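Local atomic coordinates of beta-galactosidase (PDB entry 3TTY), a protein that hydrolyses terminal beta-D-galactosyl residues of beta-galactosides, releasing galactose, as a glycoside hydrolase with a TIM-barrel domain. Residues H428-A433 with I457-Y462; L572-F577 with Q581-A586. All blocks are in the same frame, centred on the assembly; numbering follows the deposited sequence.

Contact 1: H428-A433 with I457-Y462; sequences HKYYDA and IAPVMY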
loop_
_atom_site.group_PDB
_atom_site.type_symbol
_atom_site.label_atom_id
_atom_site.label_comp_id
_atom_site.label_asym_id
_atom_site.label_seq_id
_atom_site.Cartn_x
_atom_site.Cartn_y
_atom_site.Cartn_z
ATOM N N HIS A 428 15.029 -15.129 -17.097
ATOM C CA HIS A 428 15.716 -14.074 -17.834
ATOM C C HIS A 428 17.230 -14.005 -17.568
ATOM O O HIS A 428 17.999 -13.677 -18.469
ATOM C CB HIS A 428 15.059 -12.708 -17.574
ATOM C CG HIS A 428 15.737 -11.568 -18.270
ATOM N ND1 HIS A 428 16.355 -10.538 -17.592
ATOM C CD2 HIS A 428 15.907 -11.302 -19.591
ATOM C CE1 HIS A 428 16.875 -9.690 -18.460
ATOM N NE2 HIS A 428 16.615 -10.133 -19.679
ATOM N N LYS A 429 17.666 -14.305 -16.350
ATOM C CA LYS A 429 19.106 -14.268 -16.062
ATOM C C LYS A 429 19.845 -15.213 -16.997
ATOM O O LYS A 429 20.959 -14.920 -17.435
ATOM C CB LYS A 429 19.410 -14.631 -14.609
ATOM C CG LYS A 429 19.004 -13.572 -13.604
ATOM C CD LYS A 429 19.188 -14.074 -12.183
ATOM C CE LYS A 429 18.880 -12.971 -11.188
ATOM N NZ LYS A 429 18.746 -13.493 -9.819
ATOM N N TYR A 430 19.219 -16.346 -17.306
ATOM C CA TYR A 430 19.843 -17.331 -18.184
ATOM C C TYR A 430 19.724 -16.899 -19.638
ATOM O O TYR A 430 20.666 -17.049 -20.419
ATOM C CB TYR A 430 19.250 -18.735 -17.964
ATOM C CG TYR A 430 19.847 -19.426 -16.752
ATOM C CD1 TYR A 430 20.963 -20.254 -16.872
ATOM C CD2 TYR A 430 19.326 -19.216 -15.486
ATOM C CE1 TYR A 430 21.530 -20.858 -15.755
ATOM C CE2 TYR A 430 19.880 -19.816 -14.377
ATOM C CZ TYR A 430 20.975 -20.640 -14.513
ATOM O OH TYR A 430 21.519 -21.234 -13.390
ATOM N N TYR A 431 18.567 -16.355 -20.000
ATOM C CA TYR A 431 18.362 -15.874 -21.361
ATOM C C TYR A 431 19.304 -14.705 -21.703
ATOM O O TYR A 431 19.890 -14.677 -22.772
ATOM C CB TYR A 431 16.907 -15.474 -21.585
ATOM C CG TYR A 431 16.601 -15.129 -23.028
ATOM C CD1 TYR A 431 16.214 -16.115 -23.931
ATOM C CD2 TYR A 431 16.711 -13.817 -23.492
ATOM C CE1 TYR A 431 15.929 -15.805 -25.251
ATOM C CE2 TYR A 431 16.426 -13.501 -24.811
ATOM C CZ TYR A 431 16.043 -14.495 -25.684
ATOM O OH TYR A 431 15.771 -14.190 -26.990
ATOM N N ASP A 432 19.431 -13.760 -20.775
ATOM C CA ASP A 432 20.329 -12.615 -20.900
ATOM C C ASP A 432 21.738 -13.091 -21.228
ATOM O O ASP A 432 22.348 -12.642 -22.196
ATOM C CB ASP A 432 20.343 -11.850 -19.578
ATOM C CG ASP A 432 20.828 -10.417 -19.719
ATOM O OD1 ASP A 432 20.502 -9.759 -20.731
ATOM O OD2 ASP A 432 21.527 -9.937 -18.793
ATOM N N ALA A 433 22.243 -14.018 -20.422
ATOM C CA ALA A 433 23.587 -14.549 -20.590
ATOM C C ALA A 433 23.814 -15.068 -22.005
ATOM O O ALA A 433 24.902 -14.920 -22.558
ATOM C CB ALA A 433 23.863 -15.654 -19.558
ATOM N N ILE A 457 17.980 -25.541 -21.120
ATOM C CA ILE A 457 18.088 -24.927 -19.802
ATOM C C ILE A 457 16.707 -24.697 -19.180
ATOM O O ILE A 457 15.816 -24.108 -19.801
ATOM C CB ILE A 457 18.891 -23.607 -19.876
ATOM C CG1 ILE A 457 20.197 -23.829 -20.642
ATOM C CG2 ILE A 457 19.187 -23.061 -18.488
ATOM C CD1 ILE A 457 21.021 -22.577 -20.825
ATOM N N ALA A 458 16.537 -25.175 -17.953
ATOM C CA ALA A 458 15.254 -25.072 -17.252
ATOM C C ALA A 458 15.441 -24.438 -15.879
ATOM O O ALA A 458 15.599 -25.138 -14.879
ATOM C CB ALA A 458 14.607 -26.448 -17.119
ATOM N N PRO A 459 15.437 -23.100 -15.831
ATOM C CA PRO A 459 15.580 -22.378 -14.566
ATOM C C PRO A 459 14.375 -22.633 -13.659
ATOM O O PRO A 459 13.239 -22.448 -14.084
ATOM C CB PRO A 459 15.617 -20.909 -15.009
ATOM C CG PRO A 459 16.038 -20.952 -16.457
ATOM C CD PRO A 459 15.386 -22.189 -16.988
ATOM N N VAL A 460 14.637 -23.082 -12.437
ATOM C CA VAL A 460 13.607 -23.290 -11.423
ATOM C C VAL A 460 12.415 -24.081 -11.951
ATOM O O VAL A 460 11.285 -23.591 -11.944
ATOM C CB VAL A 460 13.113 -21.951 -10.855
ATOM C CG1 VAL A 460 12.443 -22.160 -9.521
ATOM C CG2 VAL A 460 14.274 -20.983 -10.704
ATOM N N MET A 461 12.681 -25.300 -12.424
ATOM C CA MET A 461 11.630 -26.206 -12.862
ATOM C C MET A 461 11.071 -26.861 -11.607
ATOM O O MET A 461 11.249 -28.062 -11.362
ATOM C CB MET A 461 12.175 -27.244 -13.853
ATOM C CG MET A 461 11.100 -27.989 -14.660
ATOM S SD MET A 461 9.876 -26.894 -15.428
ATOM C CE MET A 461 10.933 -25.936 -16.528
ATOM N N TYR A 462 10.424 -26.022 -10.807
ATOM C CA TYR A 462 9.769 -26.390 -9.568
ATOM C C TYR A 462 8.718 -27.472 -9.785
ATOM O O TYR A 462 8.737 -28.505 -9.113
ATOM C CB TYR A 462 9.145 -25.129 -8.971
ATOM C CG TYR A 462 8.199 -25.327 -7.808
ATOM C CD1 TYR A 462 8.676 -25.596 -6.521
ATOM C CD2 TYR A 462 6.825 -25.187 -7.982
ATOM C CE1 TYR A 462 7.796 -25.751 -5.452
ATOM C CE2 TYR A 462 5.951 -25.332 -6.928
ATOM C CZ TYR A 462 6.432 -25.616 -5.667
ATOM O OH TYR A 462 5.534 -25.750 -4.626
#

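Contact 2: L572-F577 with Q581-A586; sequences LTRNKF and QSYYVA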
loop_
_atom_site.group_PDB
_atom_site.type_symbol
_atom_site.label_atom_id
_atom_site.label_comp_id
_atom_site.label_asym_id
_atom_site.label_seq_id
_atom_site.Cartn_x
_atom_site.Cartn_y
_atom_site.Cartn_z
ATOM N N LEU A 572 27.928 -25.984 -7.906
ATOM C CA LEU A 572 27.841 -26.347 -9.319
ATOM C C LEU A 572 28.285 -27.793 -9.544
ATOM O O LEU A 572 29.395 -28.183 -9.164
ATOM C CB LEU A 572 28.661 -25.408 -10.193
ATOM C CG LEU A 572 28.617 -25.733 -11.685
ATOM C CD1 LEU A 572 27.206 -25.587 -12.240
ATOM C CD2 LEU A 572 29.618 -24.876 -12.487
ATOM N N THR A 573 27.414 -28.588 -10.163
ATOM C CA THR A 573 27.734 -29.984 -10.418
ATOM C C THR A 573 27.520 -30.348 -11.882
ATOM O O THR A 573 26.716 -29.720 -12.575
ATOM C CB THR A 573 26.911 -30.930 -9.510
ATOM O OG1 THR A 573 25.530 -30.899 -9.900
ATOM C CG2 THR A 573 27.050 -30.511 -8.026
ATOM N N ARG A 574 28.264 -31.354 -12.344
ATOM C CA ARG A 574 28.120 -31.897 -13.691
ATOM C C ARG A 574 27.962 -33.413 -13.609
ATOM O O ARG A 574 28.856 -34.105 -13.107
ATOM C CB ARG A 574 29.346 -31.556 -14.550
ATOM C CG ARG A 574 29.310 -32.128 -15.969
ATOM C CD ARG A 574 30.615 -31.872 -16.715
ATOM N NE ARG A 574 30.532 -32.221 -18.132
ATOM C CZ ARG A 574 30.876 -33.403 -18.636
ATOM N NH1 ARG A 574 31.327 -34.362 -17.838
ATOM N NH2 ARG A 574 30.776 -33.632 -19.942
ATOM N N ASN A 575 26.829 -33.921 -14.093
ATOM C CA ASN A 575 26.595 -35.362 -14.142
ATOM C C ASN A 575 26.654 -35.920 -15.545
ATOM O O ASN A 575 25.906 -35.481 -16.410
ATOM C CB ASN A 575 25.231 -35.745 -13.547
ATOM C CG ASN A 575 25.142 -37.253 -13.213
ATOM O OD1 ASN A 575 26.068 -37.820 -12.642
ATOM N ND2 ASN A 575 24.053 -37.894 -13.600
ATOM N N LYS A 576 27.512 -36.911 -15.769
ATOM C CA LYS A 576 27.514 -37.613 -17.056
ATOM C C LYS A 576 26.409 -38.666 -17.079
ATOM O O LYS A 576 26.300 -39.478 -16.166
ATOM C CB LYS A 576 28.866 -38.275 -17.326
ATOM C CG LYS A 576 29.012 -38.789 -18.758
ATOM C CD LYS A 576 29.070 -37.629 -19.752
ATOM C CE LYS A 576 29.383 -38.117 -21.160
ATOM N NZ LYS A 576 29.431 -37.007 -22.162
ATOM N N PHE A 577 25.607 -38.665 -18.135
ATOM C CA PHE A 577 24.406 -39.474 -18.166
ATOM C C PHE A 577 24.202 -39.924 -19.601
ATOM O O PHE A 577 23.738 -39.156 -20.438
ATOM C CB PHE A 577 23.216 -38.642 -17.648
ATOM C CG PHE A 577 21.954 -39.431 -17.415
ATOM C CD1 PHE A 577 21.711 -40.031 -16.193
ATOM C CD2 PHE A 577 20.989 -39.543 -18.410
ATOM C CE1 PHE A 577 20.540 -40.758 -15.967
ATOM C CE2 PHE A 577 19.817 -40.266 -18.192
ATOM C CZ PHE A 577 19.595 -40.871 -16.961
ATOM N N GLN A 581 25.129 -34.756 -20.574
ATOM C CA GLN A 581 25.636 -34.137 -19.347
ATOM C C GLN A 581 24.507 -33.342 -18.741
ATOM O O GLN A 581 23.708 -32.754 -19.469
ATOM C CB GLN A 581 26.703 -33.082 -19.668
ATOM C CG GLN A 581 27.931 -33.544 -20.368
ATOM C CD GLN A 581 27.714 -33.866 -21.818
ATOM O OE1 GLN A 581 28.072 -34.946 -22.262
ATOM N NE2 GLN A 581 27.151 -32.932 -22.572
ATOM N N SER A 582 24.472 -33.255 -17.417
ATOM C CA SER A 582 23.516 -32.382 -16.751
ATOM C C SER A 582 24.216 -31.538 -15.689
ATOM O O SER A 582 25.096 -32.016 -14.969
ATOM C CB SER A 582 22.356 -33.175 -16.141
ATOM O OG SER A 582 22.801 -33.964 -15.054
ATOM N N TYR A 583 23.818 -30.270 -15.616
ATOM C CA TYR A 583 24.432 -29.306 -14.715
ATOM C C TYR A 583 23.404 -28.771 -13.732
ATOM O O TYR A 583 22.356 -28.268 -14.126
ATOM C CB TYR A 583 25.027 -28.143 -15.520
ATOM C CG TYR A 583 26.212 -28.519 -16.390
ATOM C CD1 TYR A 583 27.513 -28.396 -15.911
ATOM C CD2 TYR A 583 26.032 -28.989 -17.685
ATOM C CE1 TYR A 583 28.599 -28.726 -16.693
ATOM C CE2 TYR A 583 27.114 -29.334 -18.469
ATOM C CZ TYR A 583 28.397 -29.199 -17.963
ATOM O OH TYR A 583 29.483 -29.529 -18.737
ATOM N N TYR A 584 23.707 -28.872 -12.448
ATOM C CA TYR A 584 22.826 -28.346 -11.422
ATOM C C TYR A 584 23.446 -27.099 -10.810
ATOM O O TYR A 584 24.577 -27.136 -10.334
ATOM C CB TYR A 584 22.612 -29.394 -10.342
ATOM C CG TYR A 584 21.469 -29.110 -9.400
ATOM C CD1 TYR A 584 20.199 -29.608 -9.659
ATOM C CD2 TYR A 584 21.659 -28.371 -8.239
ATOM C CE1 TYR A 584 19.146 -29.364 -8.795
ATOM C CE2 TYR A 584 20.599 -28.115 -7.360
ATOM C CZ TYR A 584 19.351 -28.621 -7.647
ATOM O OH TYR A 584 18.289 -28.396 -6.802
ATOM N N VAL A 585 22.705 -25.994 -10.832
ATOM C CA VAL A 585 23.199 -24.729 -10.290
ATOM C C VAL A 585 22.447 -24.434 -9.006
ATOM O O VAL A 585 21.280 -24.019 -9.053
ATOM C CB VAL A 585 22.988 -23.560 -11.289
ATOM C CG1 VAL A 585 23.627 -22.290 -10.757
ATOM C CG2 VAL A 585 23.562 -23.915 -12.659
ATOM N N ALA A 586 23.110 -24.636 -7.867
ATOM C CA ALA A 586 22.419 -24.664 -6.569
ATOM C C ALA A 586 22.055 -23.306 -5.989
ATOM O O ALA A 586 21.477 -23.230 -4.913
ATOM C CB ALA A 586 23.221 -25.478 -5.542
HETATM O O HOH W 1 24.711 -32.175 -11.879
#

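Contact 1: H428-A433 with I457-Y462
A single aromatic ring carries this whole contact: every approach within 4.5 Å between residues 428-433 and 457-462 involves Tyr430, which meets Ile457 and Pro459 through carbon atoms alone. The two delta carbons divide the work. Tyr430 CD1 lies 3.7 Å from Ile457 CG2, and on the other side of the ring Tyr430 CD2 lies 3.8 Å from Pro459 CG. Tyr430 CG is 4.1 Å from both Ile457 CG2 and Pro459 CG, which places the touching near the root of the ring and not at its hydroxyl end. Both partners come in obliquely, and the side chains of Tyr430 and Pro459 run past each other in opposite directions. With Tyr430 CG anti to its carbonyl carbon (chi1 -80°), the ring leaves the helix toward the strand end; Ile457 CG2, anti to its own backbone N, is the branch presented to it. The burial is correspondingly small, 145 Å² summed over both sides, and the nearest CA atoms, Tyr430 CA and Pro459 CA, stay 7.5 Å apart. In fold terms, helix 423-435 is part of the helical connection between the parallel, adjacent strands 399-402 and 441-444, a beta-alpha-beta crossover, and here it packs on strand 455-458 where that strand passes into loop. Backbone hydrogen bonds tie Ile457 to Ala400 and Met402, so the Ile457 side of the surface under Tyr430 is held by the sheet, whereas Pro459 belongs to the loop that follows. Replacing Tyr430 by an alanine would probably open a gap against Ile457 CG2 and Pro459 CG and remove the side-chain packing between these two segments. Leu594 of helix 591-604 also touches Tyr430, while His428 and Asp432 of the same helix as Tyr430 bond to Ser285, tying it to the barrel domain.

Contact 2: L572-F577 with Q581-A586
Arg574 and Tyr583, a non-hydrogen-bonded antiparallel pair, lie side by side and point the same way, with the guanidinium plane turned 67° from the phenol ring. The aliphatic part of the arginine follows the ring: Arg574 CB and CG are each 3.6 Å from Tyr583 CE1. Because Arg574 CG is anti to the backbone N and the chain stays extended as far as NE, the guanidinium arrives level with the phenol oxygen. Arg574 NE then donates to Tyr583 OH at 3.0 Å, a bond that is bent (139° at the hydrogen) although the oxygen sits at the guanidinium edge and in its plane. Glu604 completes the cluster, one carboxylate oxygen pairing with Arg574 NH2 and the other bonded to Tyr583 OH; this pairing is likely to favour the ionised carboxylate. On the same face Leu572 and Val585 run alongside each other, with Leu572 CD1 4.0 Å from Val585 CG2, and helix 591-604 packs there against both.

Thr573, Asn575, Ser582 and Tyr584 point to the other face. Thr573 OG1 comes within 3.3 Å of Tyr584 CB and donates to a water that in turn donates to Ser582 O. That carbonyl also accepts Asn575 N at 2.7 Å, in the carbonyl plane, so two donors grip it. Asn575 CB lies 3.4 Å from Ser582 OG, and the polar ends of both residues turn to the carbonyl of Val509.

The backbone supplies four hydrogen bonds, reciprocal at Thr573-Tyr584 and at Asn575-Ser582; Tyr584 N to Thr573 O measures 3.1 Å. Antiparallel registry, axes at 157° and a short connection between the strands together define a beta hairpin, set within the mixed sheet of the trimerisation-domain family.

In the fold
Contacts 1 and 2 serve the same mixed beta-sheet of the trimerisation domain, their centres about 15 Å apart. Contact 1 joins a helix to a strand end, is wholly buried and purely apolar, and buries roughly a quarter of the area that contact 2 does (542 Å²). Contact 2 joins two neighbouring strands and adds backbone hydrogen bonds and an arginine-tyrosine bond whose carboxylate partner, Glu604, comes from helix 591-604; it lies farther from the chain centre and reaches the surface at Lys576. Strand 481-485 separates strand 455-458 from the hairpin strand 580-585. Helix 591-604 nevertheless packs on both contacts, and they touch directly where Tyr430 OH lies 3.4 Å from Val585 CG2.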